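Long-range contact in endo-beta-1,4-glucanase (Bacillus licheniformis, PDB 2JEN), which hydrolyses beta-1,4-glucosidic bonds in the backbone of xyloglucan and probably of cellulose, as a family 12 glycoside hydrolase of plant cell-wall breakdown: residues 155-160 and 197-202. The protein carries 1 engineered substitution. Numbering follows the deposited sequence.
Sequences AIMIWL and WNVFSF. Engineered in segment 155-160: Ala155 (natural residue Glu). With GLC (alpha-D-glucopyranose), chain B; GLC (alpha-D-glucopyranose), chain C; XYS (alpha-D-xylopyranose), chain D.
Ala155 and Asn198 open a run of five backbone hydrogen bonds that joins two parallel neighbours of the beta-jelly-roll sandwich of family 12, in the sheet that bears the glycan cleft. Ala155 N donates to Asn198 O, and Ala155 O accepts from Phe200 N at 2.9 Å. Phe200 O then takes Met157 N, Met157 O takes Phe202 N, and Phe202 O takes Trp159 N at 2.8 Å. The bonds are nearly straight, but Phe202 N stands 26° out of the plane of the Met157 carbonyl. Four of these carbonyls also receive a CA-H, the shortest from Ile156 CA to Phe200 O at 3.2 Å. On the other edge of strand 155-159, Ile156 and Ile158 bond through the backbone to Ile138 and Tyr136 of strand 131-141.

Ile156, Ile158, Phe200 and Phe202 line the face beneath helix 215-225. With Ile156 CG2 anti to the backbone N, that methyl leans against Phe202 CE1 at 3.9 Å, while Met157 O lies in the plane of the Phe202 ring, at its edge.

The opposite face, with Ala155, Met157, Val199 and Ser201, looks onto the sugars. Ala155 is engineered in place of the natural Glu, and its CB lies against Trp197 CD1 and, farther off, Val199 CG2. Through chi1 and chi2, Met157 SD faces O1 of the chain B glucose and O3 of the chain C glucose, both on one side of it; the chi3 bend (80°) turns Met157 CE to O5 of the chain B glucose (3.6 Å). Trp159 turns an edge to O2 of the chain C glucose, yet its buried NE1 has no hydrogen-bond partner. The other indole is better served: Trp197 NE1 donates in its ring plane to O2 of the chain B glucose at 3.1 Å (163° at the hydrogen), and more weakly to O3 of that sugar.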
loop_
_atom_site.group_PDB
_atom_site.type_symbol
_atom_site.label_atom_id
_atom_site.label_comp_id
_atom_site.label_asym_id
_atom_site.label_seq_id
_atom_site.Cartn_x
_atom_site.Cartn_y
_atom_site.Cartn_z
ATOM N N ALA A 155 -32.232 1.153 19.074
ATOM C CA ALA A 155 -31.197 0.198 18.763
ATOM C C ALA A 155 -31.141 -0.847 19.855
ATOM O O ALA A 155 -31.175 -0.496 21.048
ATOM C CB ALA A 155 -29.840 0.866 18.640
ATOM N N ILE A 156 -30.992 -2.118 19.460
ATOM C CA ILE A 156 -30.705 -3.196 20.378
ATOM C C ILE A 156 -29.349 -3.781 20.002
ATOM O O ILE A 156 -29.133 -4.082 18.833
ATOM C CB ILE A 156 -31.784 -4.270 20.320
ATOM C CG1 ILE A 156 -33.140 -3.689 20.675
ATOM C CG2 ILE A 156 -31.403 -5.464 21.190
ATOM C CD1 ILE A 156 -34.300 -4.704 20.360
ATOM N N MET A 157 -28.450 -3.891 20.956
ATOM C CA MET A 157 -27.157 -4.491 20.737
ATOM C C MET A 157 -27.034 -5.774 21.545
ATOM O O MET A 157 -27.473 -5.848 22.704
ATOM C CB MET A 157 -26.047 -3.553 21.166
ATOM C CG MET A 157 -26.112 -2.211 20.541
ATOM S SD MET A 157 -24.555 -1.344 20.704
ATOM C CE MET A 157 -23.589 -2.101 19.380
ATOM N N ILE A 158 -26.426 -6.787 20.966
ATOM C CA ILE A 158 -26.200 -8.068 21.621
ATOM C C ILE A 158 -24.742 -8.393 21.451
ATOM O O ILE A 158 -24.316 -8.801 20.354
ATOM C CB ILE A 158 -27.134 -9.176 21.103
ATOM C CG1 ILE A 158 -28.607 -8.755 21.138
ATOM C CG2 ILE A 158 -26.872 -10.476 21.891
ATOM C CD1 ILE A 158 -29.569 -9.722 20.543
ATOM N N TRP A 159 -23.968 -8.209 22.501
ATOM C CA TRP A 159 -22.525 -8.365 22.455
ATOM C C TRP A 159 -22.120 -9.795 22.815
ATOM O O TRP A 159 -22.358 -10.265 23.936
ATOM C CB TRP A 159 -21.780 -7.419 23.402
ATOM C CG TRP A 159 -21.991 -5.946 23.225
ATOM C CD1 TRP A 159 -23.081 -5.286 22.725
ATOM C CD2 TRP A 159 -21.079 -4.944 23.665
ATOM N NE1 TRP A 159 -22.872 -3.923 22.790
ATOM C CE2 TRP A 159 -21.653 -3.696 23.375
ATOM C CE3 TRP A 159 -19.838 -4.985 24.272
ATOM C CZ2 TRP A 159 -21.018 -2.490 23.676
ATOM C CZ3 TRP A 159 -19.198 -3.771 24.564
ATOM C CH2 TRP A 159 -19.815 -2.550 24.272
ATOM N N LEU A 160 -21.508 -10.482 21.859
ATOM C CA LEU A 160 -20.946 -11.805 22.065
ATOM C C LEU A 160 -19.509 -11.745 22.528
ATOM O O LEU A 160 -18.993 -12.724 23.061
ATOM C CB LEU A 160 -21.063 -12.621 20.794
ATOM C CG LEU A 160 -22.459 -12.856 20.247
ATOM C CD1 LEU A 160 -22.436 -13.772 19.015
ATOM C CD2 LEU A 160 -23.462 -13.367 21.303
ATOM N N TRP A 197 -32.069 7.832 19.450
ATOM C CA TRP A 197 -32.678 6.545 19.705
ATOM C C TRP A 197 -32.322 6.002 21.075
ATOM O O TRP A 197 -31.234 6.191 21.573
ATOM C CB TRP A 197 -32.306 5.531 18.615
ATOM C CG TRP A 197 -30.861 5.561 18.196
ATOM C CD1 TRP A 197 -29.812 4.844 18.705
ATOM C CD2 TRP A 197 -30.330 6.335 17.130
ATOM N NE1 TRP A 197 -28.667 5.168 18.036
ATOM C CE2 TRP A 197 -28.958 6.092 17.075
ATOM C CE3 TRP A 197 -30.882 7.262 16.256
ATOM C CZ2 TRP A 197 -28.119 6.730 16.145
ATOM C CZ3 TRP A 197 -30.063 7.888 15.323
ATOM C CH2 TRP A 197 -28.690 7.614 15.285
ATOM N N ASN A 198 -33.262 5.269 21.662
ATOM C CA ASN A 198 -32.914 4.423 22.789
ATOM C C ASN A 198 -31.884 3.410 22.354
ATOM O O ASN A 198 -31.927 2.943 21.208
ATOM C CB ASN A 198 -34.154 3.727 23.287
ATOM C CG ASN A 198 -35.238 4.712 23.658
ATOM O OD1 ASN A 198 -35.007 5.561 24.522
ATOM N ND2 ASN A 198 -36.366 4.680 22.951
ATOM N N VAL A 199 -31.004 3.008 23.282
ATOM C CA VAL A 199 -30.083 1.917 23.014
ATOM C C VAL A 199 -30.144 0.953 24.201
ATOM O O VAL A 199 -29.894 1.323 25.356
ATOM C CB VAL A 199 -28.648 2.418 22.685
ATOM C CG1 VAL A 199 -28.064 3.339 23.756
ATOM C CG2 VAL A 199 -27.742 1.202 22.354
ATOM N N PHE A 200 -30.466 -0.287 23.880
ATOM C CA PHE A 200 -30.565 -1.356 24.816
ATOM C C PHE A 200 -29.484 -2.375 24.488
ATOM O O PHE A 200 -29.502 -2.934 23.371
ATOM C CB PHE A 200 -31.925 -2.046 24.728
ATOM C CG PHE A 200 -33.096 -1.105 24.837
ATOM C CD1 PHE A 200 -33.557 -0.703 26.065
ATOM C CD2 PHE A 200 -33.760 -0.672 23.705
ATOM C CE1 PHE A 200 -34.642 0.153 26.146
ATOM C CE2 PHE A 200 -34.864 0.151 23.784
ATOM C CZ PHE A 200 -35.316 0.563 25.030
ATOM N N SER A 201 -28.545 -2.548 25.394
ATOM C CA SER A 201 -27.393 -3.443 25.149
ATOM C C SER A 201 -27.439 -4.627 26.071
ATOM O O SER A 201 -27.647 -4.479 27.269
ATOM C CB SER A 201 -26.051 -2.722 25.334
ATOM O OG SER A 201 -25.981 -1.561 24.503
ATOM N N PHE A 202 -27.228 -5.797 25.499
ATOM C CA PHE A 202 -27.138 -7.076 26.180
ATOM C C PHE A 202 -25.715 -7.604 26.010
ATOM O O PHE A 202 -25.307 -7.889 24.892
ATOM C CB PHE A 202 -28.115 -8.072 25.544
ATOM C CG PHE A 202 -29.550 -7.688 25.679
ATOM C CD1 PHE A 202 -30.127 -6.752 24.822
ATOM C CD2 PHE A 202 -30.345 -8.220 26.704
ATOM C CE1 PHE A 202 -31.453 -6.359 24.969
ATOM C CE2 PHE A 202 -31.680 -7.842 26.820
ATOM C CZ PHE A 202 -32.239 -6.923 25.992
HETATM C C1 GLC B . -24.752 1.590 18.752
HETATM C C2 GLC B . -25.048 3.039 18.374
HETATM C C3 GLC B . -25.313 3.103 16.893
HETATM C C4 GLC B . -24.059 2.645 16.156
HETATM C C5 GLC B . -23.811 1.206 16.631
HETATM C C6 GLC B . -22.692 0.475 15.879
HETATM O O1 GLC B . -24.555 1.413 20.127
HETATM O O2 GLC B . -26.191 3.606 18.974
HETATM O O3 GLC B . -25.757 4.439 16.652
HETATM O O4 GLC B . -24.281 2.618 14.764
HETATM O O5 GLC B . -23.580 1.220 18.032
HETATM O O6 GLC B . -21.478 1.194 15.914
HETATM C C1 GLC C . -20.303 3.342 23.498
HETATM C C2 GLC C . -20.800 1.941 23.235
HETATM C C3 GLC C . -21.117 1.725 21.775
HETATM C C4 GLC C . -21.972 2.853 21.193
HETATM C C5 GLC C . -21.371 4.206 21.613
HETATM C C6 GLC C . -22.272 5.353 21.163
HETATM O O2 GLC C . -19.796 1.021 23.609
HETATM O O3 GLC C . -21.812 0.512 21.644
HETATM O O4 GLC C . -22.064 2.710 19.776
HETATM O O5 GLC C . -21.278 4.265 23.017
HETATM O O6 GLC C . -21.545 6.579 21.262
HETATM C C1 XYS D . -25.288 9.460 14.754
HETATM C C2 XYS D . -24.623 10.757 14.465
HETATM C C3 XYS D . -23.282 10.757 15.179
HETATM C C4 XYS D . -23.468 10.556 16.674
HETATM C C5 XYS D . -24.291 9.293 16.902
HETATM O O2 XYS D . -24.367 10.847 13.078
HETATM O O3 XYS D . -22.592 11.962 14.889
HETATM O O4 XYS D . -22.186 10.414 17.241
HETATM O O5 XYS D . -25.465 9.368 16.098
#